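PDB 3PE8: enoyl-CoA hydratase from Mycobacterium smegmatis, which probably catalyses the reversible addition of water to the double bond of 2-enoyl-CoA thioesters, and carries a bound zinc ion in this crystal. Local coordinates for residues T40-L45 and S85-D90; R20-N25 and D55-T60; K93-A98 and Y113-I118; D63-A68 and N100-T105. All blocks are in the same frame, centred on the assembly; numbering follows the deposited sequence.

Contact 1: T40-L45 and S85-D90; sequences TFFRAL and SPKWPD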
# COMPACT_ATOMS: atom_id res chain seq x y z
N THR A 40 -8.23 19.36 27.70
CA THR A 40 -8.22 18.62 28.96
C THR A 40 -8.28 17.11 28.70
O THR A 40 -7.53 16.33 29.32
CB THR A 40 -9.38 19.09 29.88
OG1 THR A 40 -9.26 20.50 30.12
CG2 THR A 40 -9.35 18.35 31.22
N PHE A 41 -9.14 16.70 27.79
CA PHE A 41 -9.30 15.27 27.49
C PHE A 41 -8.05 14.67 26.88
O PHE A 41 -7.54 13.61 27.32
CB PHE A 41 -10.49 15.06 26.56
CG PHE A 41 -10.69 13.64 26.14
CD1 PHE A 41 -11.13 12.69 27.05
CD2 PHE A 41 -10.37 13.24 24.85
CE1 PHE A 41 -11.28 11.36 26.66
CE2 PHE A 41 -10.53 11.91 24.47
CZ PHE A 41 -10.97 10.98 25.40
N PHE A 42 -7.52 15.32 25.86
CA PHE A 42 -6.34 14.81 25.18
C PHE A 42 -5.14 14.78 26.11
O PHE A 42 -4.33 13.84 26.07
CB PHE A 42 -6.08 15.52 23.84
CG PHE A 42 -7.16 15.25 22.80
CD1 PHE A 42 -7.44 13.94 22.41
CD2 PHE A 42 -7.92 16.27 22.26
CE1 PHE A 42 -8.45 13.67 21.49
CE2 PHE A 42 -8.94 15.99 21.33
CZ PHE A 42 -9.17 14.69 20.93
N ARG A 43 -5.00 15.80 26.97
CA ARG A 43 -3.97 15.79 27.99
C ARG A 43 -4.16 14.64 29.00
O ARG A 43 -3.20 14.00 29.40
CB ARG A 43 -3.91 17.14 28.73
CG ARG A 43 -2.86 17.21 29.82
CD ARG A 43 -2.70 18.63 30.36
NE ARG A 43 -3.92 19.04 31.06
CZ ARG A 43 -4.80 19.96 30.67
NH1 ARG A 43 -4.65 20.67 29.54
NH2 ARG A 43 -5.86 20.19 31.44
N ALA A 44 -5.40 14.38 29.39
CA ALA A 44 -5.69 13.29 30.32
C ALA A 44 -5.32 11.92 29.75
O ALA A 44 -4.82 11.05 30.49
CB ALA A 44 -7.19 13.33 30.74
N LEU A 45 -5.51 11.73 28.45
CA LEU A 45 -5.08 10.49 27.79
C LEU A 45 -3.57 10.31 27.87
O LEU A 45 -3.07 9.23 28.24
CB LEU A 45 -5.56 10.43 26.33
CG LEU A 45 -7.06 10.15 26.10
CD1 LEU A 45 -7.38 10.24 24.60
CD2 LEU A 45 -7.49 8.81 26.70
N SER A 85 -6.81 19.44 13.15
CA SER A 85 -5.94 18.29 13.05
C SER A 85 -6.29 17.31 14.15
O SER A 85 -6.86 17.71 15.19
CB SER A 85 -4.45 18.70 13.16
OG SER A 85 -4.13 19.19 14.45
N PRO A 86 -5.97 16.03 13.95
CA PRO A 86 -6.23 15.07 15.01
C PRO A 86 -5.30 15.28 16.21
O PRO A 86 -4.18 15.77 16.06
CB PRO A 86 -6.01 13.70 14.34
CG PRO A 86 -5.11 13.98 13.20
CD PRO A 86 -5.41 15.37 12.74
N LYS A 87 -5.83 14.97 17.39
CA LYS A 87 -5.15 15.17 18.67
C LYS A 87 -5.02 13.91 19.53
O LYS A 87 -4.30 13.92 20.53
CB LYS A 87 -5.95 16.18 19.50
CG LYS A 87 -6.09 17.57 18.86
CD LYS A 87 -4.81 18.33 18.85
CE LYS A 87 -5.01 19.68 18.16
NZ LYS A 87 -3.73 20.37 17.92
N TRP A 88 -5.71 12.82 19.19
CA TRP A 88 -5.69 11.65 20.05
C TRP A 88 -4.27 11.11 20.04
O TRP A 88 -3.74 10.84 18.96
CB TRP A 88 -6.67 10.60 19.52
CG TRP A 88 -6.87 9.41 20.42
CD1 TRP A 88 -5.97 8.39 20.65
CD2 TRP A 88 -8.03 9.09 21.15
NE1 TRP A 88 -6.51 7.46 21.50
CE2 TRP A 88 -7.79 7.87 21.82
CE3 TRP A 88 -9.29 9.69 21.29
CZ2 TRP A 88 -8.76 7.25 22.61
CZ3 TRP A 88 -10.23 9.10 22.07
CH2 TRP A 88 -9.98 7.87 22.71
N PRO A 89 -3.64 10.96 21.22
CA PRO A 89 -2.21 10.63 21.31
C PRO A 89 -1.88 9.15 21.10
O PRO A 89 -2.77 8.30 21.16
CB PRO A 89 -1.87 11.05 22.75
CG PRO A 89 -3.13 10.79 23.50
CD PRO A 89 -4.22 11.22 22.55
N ASP A 90 -0.62 8.86 20.79
CA ASP A 90 -0.16 7.48 20.70
C ASP A 90 -0.19 6.88 22.11
O ASP A 90 0.35 7.46 23.06
CB ASP A 90 1.25 7.40 20.13
CG ASP A 90 1.72 5.96 19.93
OD1 ASP A 90 0.91 5.10 19.55
OD2 ASP A 90 2.93 5.71 20.13
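Helix 35-50, the connection of a beta-alpha-beta unit in the crotonase fold, turns Phe42 and Leu45 toward the irregular chain at Lys87-Pro89, while the ring end of Phe41 swings in beside them; the union is made by apolar side-chain packing. Its centre is the indole of Trp88. Leu45 drops CD1 onto the middle of the six-membered ring, 3.6 Å from the centroid and only 8° off the normal, a CH-pi contact. Leucine suits the place because this terminal methyl reaches over the indole while its CB packs on Pro89 CG at 3.7 Å. Phe41 approaches the same indole differently. With CG anti to the backbone N (chi1 177°), its ring brings CE2 within 3.7 Å of Trp88 CZ3. The edge of Phe41 is directed at the face of Trp88 in an offset edge-to-face pair, with planes at 64° and centroids 5.7 Å apart.

Phe42 serves the outer part of the interface. Lys87 CB lies over one face of its ring, nearest to CD2 at 3.4 Å, while Phe41 CD2 lies over the opposite face, so the phenyl group is sandwiched. Lysine fits here because its aliphatic root packs on the ring. The chain bends at chi2, and its amino end lies away from the helix.

Tyr113, at the end of helix 106-113, stacks on the indole face opposite Leu45. Behind the contact, Ala44 and Leu45 pack on Leu22 and Phe41 on Leu24, both of strand 19-24, while Phe41 and Trp88 share Leu110 of helix 106-113. Pro86 reaches Trp222 of a neighbouring subunit, placing this loop between the helix and the subunit boundary.

Contact 2: R20-N25 and D55-T60; sequences RTLTLN and DVVIVT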
# COMPACT_ATOMS: atom_id res chain seq x y z
N ARG A 20 -8.33 3.90 34.94
CA ARG A 20 -8.63 5.33 35.02
C ARG A 20 -9.84 5.60 34.14
O ARG A 20 -9.81 5.32 32.95
CB ARG A 20 -7.47 6.19 34.55
CG ARG A 20 -7.84 7.69 34.66
CD ARG A 20 -6.67 8.57 34.75
NE ARG A 20 -5.90 8.32 35.97
CZ ARG A 20 -4.69 8.79 36.17
NH1 ARG A 20 -4.11 9.55 35.23
NH2 ARG A 20 -4.04 8.52 37.31
N THR A 21 -10.91 6.12 34.75
CA THR A 21 -12.10 6.48 34.03
C THR A 21 -12.09 7.99 33.80
O THR A 21 -11.93 8.78 34.76
CB THR A 21 -13.37 6.07 34.80
OG1 THR A 21 -13.35 4.66 35.10
CG2 THR A 21 -14.65 6.40 33.98
N LEU A 22 -12.26 8.38 32.54
CA LEU A 22 -12.31 9.79 32.12
C LEU A 22 -13.75 10.01 31.67
O LEU A 22 -14.23 9.35 30.72
CB LEU A 22 -11.36 10.01 30.94
CG LEU A 22 -9.88 9.68 31.20
CD1 LEU A 22 -9.06 9.90 29.92
CD2 LEU A 22 -9.32 10.51 32.38
N THR A 23 -14.45 10.87 32.39
CA THR A 23 -15.88 11.13 32.12
C THR A 23 -16.02 12.53 31.56
O THR A 23 -15.79 13.50 32.27
CB THR A 23 -16.73 10.96 33.38
OG1 THR A 23 -16.55 9.63 33.93
CG2 THR A 23 -18.22 11.21 33.05
N LEU A 24 -16.40 12.64 30.28
CA LEU A 24 -16.73 13.92 29.65
C LEU A 24 -17.86 14.56 30.47
O LEU A 24 -18.86 13.91 30.72
CB LEU A 24 -17.19 13.74 28.21
CG LEU A 24 -16.28 12.93 27.27
CD1 LEU A 24 -17.00 12.78 25.93
CD2 LEU A 24 -14.91 13.59 27.06
N ASN A 25 -17.68 15.79 30.92
CA ASN A 25 -18.56 16.35 31.94
C ASN A 25 -19.07 17.76 31.59
O ASN A 25 -18.89 18.73 32.36
CB ASN A 25 -17.89 16.33 33.34
CG ASN A 25 -18.89 16.58 34.46
OD1 ASN A 25 -20.03 16.08 34.41
ND2 ASN A 25 -18.48 17.36 35.46
N ASP A 55 -3.25 1.02 34.22
CA ASP A 55 -3.10 0.01 33.16
C ASP A 55 -4.08 0.17 32.01
O ASP A 55 -3.77 -0.22 30.88
CB ASP A 55 -3.27 -1.41 33.72
CG ASP A 55 -2.11 -1.86 34.56
OD1 ASP A 55 -0.97 -1.32 34.45
OD2 ASP A 55 -2.36 -2.78 35.35
N VAL A 56 -5.29 0.65 32.30
CA VAL A 56 -6.41 0.67 31.36
C VAL A 56 -7.19 1.96 31.56
O VAL A 56 -7.27 2.48 32.69
CB VAL A 56 -7.39 -0.56 31.56
CG1 VAL A 56 -8.60 -0.51 30.64
CG2 VAL A 56 -6.62 -1.89 31.37
N VAL A 57 -7.68 2.54 30.45
CA VAL A 57 -8.53 3.73 30.48
C VAL A 57 -9.96 3.37 30.03
O VAL A 57 -10.13 2.61 29.04
CB VAL A 57 -7.97 4.84 29.54
CG1 VAL A 57 -8.90 6.06 29.53
CG2 VAL A 57 -6.56 5.31 30.00
N ILE A 58 -10.96 3.90 30.74
CA ILE A 58 -12.35 3.91 30.27
C ILE A 58 -12.74 5.34 29.95
O ILE A 58 -12.53 6.22 30.80
CB ILE A 58 -13.32 3.31 31.34
CG1 ILE A 58 -12.97 1.85 31.64
CG2 ILE A 58 -14.80 3.46 30.91
CD1 ILE A 58 -13.69 1.26 32.85
N VAL A 59 -13.32 5.56 28.78
CA VAL A 59 -13.85 6.86 28.42
C VAL A 59 -15.37 6.76 28.40
O VAL A 59 -15.91 5.86 27.77
CB VAL A 59 -13.35 7.33 27.04
CG1 VAL A 59 -14.04 8.67 26.62
CG2 VAL A 59 -11.83 7.55 27.02
N THR A 60 -16.06 7.71 29.07
CA THR A 60 -17.52 7.69 29.06
C THR A 60 -17.99 9.11 29.14
O THR A 60 -17.17 10.03 29.28
CB THR A 60 -18.07 6.77 30.17
OG1 THR A 60 -19.45 6.46 29.91
CG2 THR A 60 -17.94 7.36 31.58
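Strands 20-24 and 56-60 run parallel, with Arg20 paired to Val57, Thr21 to Ile58, Leu22 to Val59 and Thr23 to Thr60. Their axes come within 4.6 Å and cross at -19°, the modest twist of a parallel sheet. Five backbone hydrogen bonds join them, from Arg20 N to Val56 O at one end to Leu24 N to Thr60 O at the other. The shortest, Leu22 N to Ile58 O, is 2.8 Å and almost straight, with 171° at the hydrogen.

The tight side is the face bearing Leu22, Val57 and Val59. Leu22 crosses Val57, CD1 meeting CG1 at 3.9 Å, and Val57 packs on Ala48 of helix 35-50, which connects the two strands. Beta-branched valines suit the extended chain and pack beneath the helix without long arms. Arg20 begins on this face, but its guanidinium leaves for Asp51, a salt bridge, and for Thr15, so its charge lies at the margin.

On the other face the looser, partly exposed part is Thr21 and Thr23. Thr23 and Thr60 lie side by side, OG1 of Thr23 standing 3.6 Å from CG2 of Thr60. That methyl sits between the backbone N and the carbonyl carbon because Thr60 turns OG1 anti to its own N (chi1 -163°); the hydroxyl is bonded to Ala98 O on the next strand. Thr21 OG1 passes Ile58 CB at 4.0 Å.

The N-H and C=O groups facing each other across the pair are bonded. Side-chain chemistry then divides the second face: threonines that tolerate partial exposure on strand 20-24, buried Ile58, under helix 183-195, and Thr60 on the inner strand.

Contact 3: K93-A98 and Y113-I118; sequences KPVIGA and YCDILI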
# COMPACT_ATOMS: atom_id res chain seq x y z
N LYS A 93 -1.57 1.69 26.26
CA LYS A 93 -2.55 1.19 27.25
C LYS A 93 -3.95 1.17 26.61
O LYS A 93 -4.34 2.13 25.97
CB LYS A 93 -2.53 2.07 28.49
CG LYS A 93 -1.17 2.07 29.20
CD LYS A 93 -1.15 2.89 30.44
CE LYS A 93 0.24 2.97 31.01
NZ LYS A 93 0.29 3.92 32.16
N PRO A 94 -4.72 0.11 26.84
CA PRO A 94 -6.01 0.03 26.21
C PRO A 94 -7.01 1.08 26.66
O PRO A 94 -7.07 1.41 27.83
CB PRO A 94 -6.53 -1.34 26.64
CG PRO A 94 -5.39 -2.09 27.12
CD PRO A 94 -4.36 -1.13 27.53
N VAL A 95 -7.81 1.56 25.71
CA VAL A 95 -8.88 2.53 25.94
C VAL A 95 -10.21 1.89 25.56
O VAL A 95 -10.43 1.49 24.42
CB VAL A 95 -8.70 3.82 25.11
CG1 VAL A 95 -9.87 4.80 25.38
CG2 VAL A 95 -7.38 4.51 25.49
N ILE A 96 -11.08 1.77 26.55
CA ILE A 96 -12.42 1.19 26.42
C ILE A 96 -13.40 2.35 26.40
O ILE A 96 -13.39 3.18 27.32
CB ILE A 96 -12.79 0.29 27.61
CG1 ILE A 96 -11.89 -0.92 27.66
CG2 ILE A 96 -14.32 -0.14 27.51
CD1 ILE A 96 -11.86 -1.62 29.05
N GLY A 97 -14.20 2.45 25.34
CA GLY A 97 -15.28 3.45 25.31
C GLY A 97 -16.54 2.83 25.83
O GLY A 97 -17.00 1.80 25.28
N ALA A 98 -17.12 3.43 26.88
CA ALA A 98 -18.40 2.99 27.45
C ALA A 98 -19.43 4.00 26.98
O ALA A 98 -19.55 5.11 27.54
CB ALA A 98 -18.33 2.90 28.98
N TYR A 113 -12.00 6.10 17.86
CA TYR A 113 -10.62 6.02 18.31
C TYR A 113 -10.40 4.95 19.39
O TYR A 113 -9.27 4.50 19.58
CB TYR A 113 -10.16 7.34 18.94
CG TYR A 113 -9.71 8.41 17.99
CD1 TYR A 113 -8.59 8.27 17.23
CD2 TYR A 113 -10.41 9.60 17.91
CE1 TYR A 113 -8.15 9.26 16.38
CE2 TYR A 113 -9.98 10.62 17.06
CZ TYR A 113 -8.87 10.44 16.29
OH TYR A 113 -8.46 11.47 15.45
N CYS A 114 -11.44 4.61 20.13
CA CYS A 114 -11.26 3.65 21.23
C CYS A 114 -10.86 2.27 20.72
O CYS A 114 -11.27 1.86 19.64
CB CYS A 114 -12.54 3.54 22.06
SG CYS A 114 -13.02 5.08 22.91
N ASP A 115 -10.12 1.52 21.52
CA ASP A 115 -9.76 0.17 21.15
C ASP A 115 -10.94 -0.77 21.17
O ASP A 115 -11.07 -1.62 20.26
CB ASP A 115 -8.68 -0.36 22.08
CG ASP A 115 -7.38 0.44 21.97
OD1 ASP A 115 -6.81 0.49 20.85
OD2 ASP A 115 -6.95 1.05 22.97
N ILE A 116 -11.81 -0.62 22.17
CA ILE A 116 -12.91 -1.57 22.45
C ILE A 116 -14.11 -0.71 22.88
O ILE A 116 -13.96 0.16 23.71
CB ILE A 116 -12.56 -2.48 23.66
CG1 ILE A 116 -11.31 -3.32 23.39
CG2 ILE A 116 -13.81 -3.30 24.06
CD1 ILE A 116 -10.70 -3.98 24.72
N LEU A 117 -15.27 -0.96 22.30
CA LEU A 117 -16.49 -0.26 22.71
C LEU A 117 -17.48 -1.23 23.34
O LEU A 117 -17.67 -2.37 22.86
CB LEU A 117 -17.17 0.42 21.52
CG LEU A 117 -16.42 1.55 20.81
CD1 LEU A 117 -17.26 2.21 19.71
CD2 LEU A 117 -16.00 2.63 21.84
N ILE A 118 -18.13 -0.75 24.40
CA ILE A 118 -19.28 -1.38 25.01
C ILE A 118 -20.38 -0.32 25.04
O ILE A 118 -20.11 0.83 25.29
CB ILE A 118 -18.97 -1.83 26.44
CG1 ILE A 118 -17.82 -2.86 26.43
CG2 ILE A 118 -20.24 -2.41 27.11
CD1 ILE A 118 -17.19 -3.07 27.85
O HOH W 1 -4.86 2.70 23.30
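The carboxylate of Asp115 meets the backbone of Val95: OD2 uses its anti lone pair, the one turned away from OD1, to accept Val95 N at 2.9 Å. A water also donates to OD2 and to Lys93 O, linking the carboxylate to the chain just before the strand. The other oxygen, OD1, is taken by His210 and by a salt bridge to Arg154 of a neighbouring subunit. Chi1 of -63° sets CG beside Asp115's own backbone N, and that N donates to Val95 O at 2.9 Å, so the residue both gives to and takes from Val95. Ile116 N adds a weak bond to the same carbonyl.

From Ile96 onward the strands are regular and parallel, crossing at -23°. Gly97 N donates to Ile116 O at 2.8 Å, and Ile118 N to Gly97 O, a nearly straight bond of 170°. Glycine is apt here: having no side chain, it lets Cys114 SG and Leu117 CD2 close on its CA to 3.7 and 3.6 Å. On the opposite face, Ile96 CG2 meets Ile118 CD1 at 4.1 Å, and helix 183-195 lies against both residues. Isoleucine fits, its branched CB favouring the extended backbone and its long arm reaching the helix.

All the touching residues are buried, so a carboxylate here needs partners. Backbone N-H groups, water, histidine and an arginine from another chain supply them, and would be expected to favour the charged form of Asp115 while tying this end of the sheet to the subunit interface.

Contact 4: D63-A68 and N100-T105; sequences DPVFCA and NGAAVT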
# COMPACT_ATOMS: atom_id res chain seq x y z
N ASP A 63 -24.31 11.40 31.81
CA ASP A 63 -25.59 11.12 31.15
C ASP A 63 -26.34 12.41 30.76
O ASP A 63 -26.16 13.46 31.40
CB ASP A 63 -26.50 10.26 32.04
CG ASP A 63 -26.25 8.75 31.89
OD1 ASP A 63 -25.69 8.29 30.90
OD2 ASP A 63 -26.73 8.01 32.80
N PRO A 64 -27.22 12.32 29.75
CA PRO A 64 -27.63 11.12 29.02
C PRO A 64 -27.01 10.97 27.64
O PRO A 64 -27.39 10.03 26.93
CB PRO A 64 -29.12 11.33 28.89
CG PRO A 64 -29.20 12.84 28.59
CD PRO A 64 -28.13 13.46 29.47
N VAL A 65 -26.09 11.86 27.27
CA VAL A 65 -25.47 11.86 25.95
C VAL A 65 -24.01 11.44 26.13
O VAL A 65 -23.40 11.80 27.12
CB VAL A 65 -25.61 13.24 25.30
CG1 VAL A 65 -24.76 13.34 24.01
CG2 VAL A 65 -27.09 13.57 25.01
N PHE A 66 -23.44 10.65 25.22
CA PHE A 66 -22.00 10.36 25.27
C PHE A 66 -21.22 11.61 24.85
O PHE A 66 -20.50 12.21 25.66
CB PHE A 66 -21.61 9.13 24.43
CG PHE A 66 -20.12 8.97 24.28
CD1 PHE A 66 -19.36 8.47 25.33
CD2 PHE A 66 -19.49 9.28 23.10
CE1 PHE A 66 -18.00 8.32 25.21
CE2 PHE A 66 -18.12 9.08 22.95
CZ PHE A 66 -17.37 8.63 24.01
N CYS A 67 -21.44 12.06 23.61
CA CYS A 67 -20.77 13.26 23.07
C CYS A 67 -21.46 13.67 21.78
O CYS A 67 -21.51 12.87 20.84
CB CYS A 67 -19.28 12.97 22.80
SG CYS A 67 -18.41 14.40 22.15
N ALA A 68 -21.98 14.91 21.75
CA ALA A 68 -22.70 15.45 20.59
C ALA A 68 -21.79 15.98 19.50
O ALA A 68 -22.32 16.42 18.48
CB ALA A 68 -23.67 16.56 21.03
N ASN A 100 -22.66 5.68 26.60
CA ASN A 100 -23.83 5.76 27.47
C ASN A 100 -25.07 6.38 26.82
O ASN A 100 -26.13 6.39 27.42
CB ASN A 100 -23.49 6.56 28.72
CG ASN A 100 -23.00 7.97 28.40
OD1 ASN A 100 -21.92 8.12 27.80
ND2 ASN A 100 -23.78 8.99 28.77
N GLY A 101 -24.92 6.94 25.63
CA GLY A 101 -25.98 7.68 24.96
C GLY A 101 -25.48 8.05 23.56
O GLY A 101 -24.57 7.39 23.03
N ALA A 102 -26.07 9.10 22.99
CA ALA A 102 -25.75 9.50 21.63
C ALA A 102 -24.27 9.87 21.49
O ALA A 102 -23.70 10.58 22.33
CB ALA A 102 -26.64 10.68 21.18
N ALA A 103 -23.68 9.39 20.40
CA ALA A 103 -22.30 9.65 20.00
C ALA A 103 -22.42 10.16 18.56
O ALA A 103 -22.73 9.40 17.65
CB ALA A 103 -21.48 8.38 20.05
N VAL A 104 -22.27 11.46 18.38
CA VAL A 104 -22.62 12.14 17.14
C VAL A 104 -21.45 12.91 16.57
O VAL A 104 -20.83 13.70 17.26
CB VAL A 104 -23.84 13.08 17.36
CG1 VAL A 104 -24.28 13.76 16.03
CG2 VAL A 104 -25.00 12.27 17.99
N THR A 105 -21.12 12.63 15.31
CA THR A 105 -20.18 13.42 14.52
C THR A 105 -18.81 13.40 15.18
O THR A 105 -18.22 12.32 15.22
CB THR A 105 -20.79 14.77 14.16
OG1 THR A 105 -22.10 14.50 13.65
CG2 THR A 105 -19.99 15.50 13.06
O HOH W 2 -28.51 10.13 24.26
O HOH W 3 -28.51 7.57 27.74
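Two successive amides of the 63-68 loop converge on Ala102 O: Cys67 N donates at 3.0 Å with 163° at the hydrogen, and Phe66 N adds a weak, bent bond. The following step returns the favour, Val104 N donating to Cys67 O at 2.9 Å, which makes a single bridge between Cys67 and Ala103.

Asn100 fastens the other end. Its CG lies between the backbone N and the carbonyl carbon (chi1 58°), and ND2 donates to Asp63 OD1 at 2.9 Å, on that oxygen's anti lone pair, and weakly to Val65 O. An amide suits the place, since OD1 can accept from Gly61 N while also lying in the plane of the Phe66 ring, at its edge. Asp63 OD2 goes to His180.

In the crotonase fold the chain at or just beyond the ends of these two segments usually supplies the backbone N-H groups of the oxyanion hole, so this pairing probably helps set their separation.

Pro64, entered through a cis peptide, directs its O at Gly101 CA, 3.4 Å away; having no CB, Gly101 admits it. Two waters donate to that same oxygen, one bonded also to Asn100 O, the other to Ala102 N. Phe66 CD2 packs 3.8 Å from Ala103 CB.

In the fold
Contacts 2 and 3, with centres 9 Å apart, lie in one mixed sheet, where strands 56-61 and 95-99 are neighbours; contact 2 closes along the chain before contact 3 opens. Contact 1 stacks helix 35-50 and the 85-90 loop against this sheet, centre to centre about 13 Å from contact 2 and 14 Å from contact 3, touching both. Contact 4, its centre 15 Å from those of contacts 2 and 3, extends beyond the sheet's C-terminal strand ends. Segments of contacts 1 and 2 alternate in sequence, as do those of 1 and 4 and of 3 and 4. The sheet core thus probably supports the loops of contacts 1 and 4, which lie near the zinc ligands Glu109 and His129.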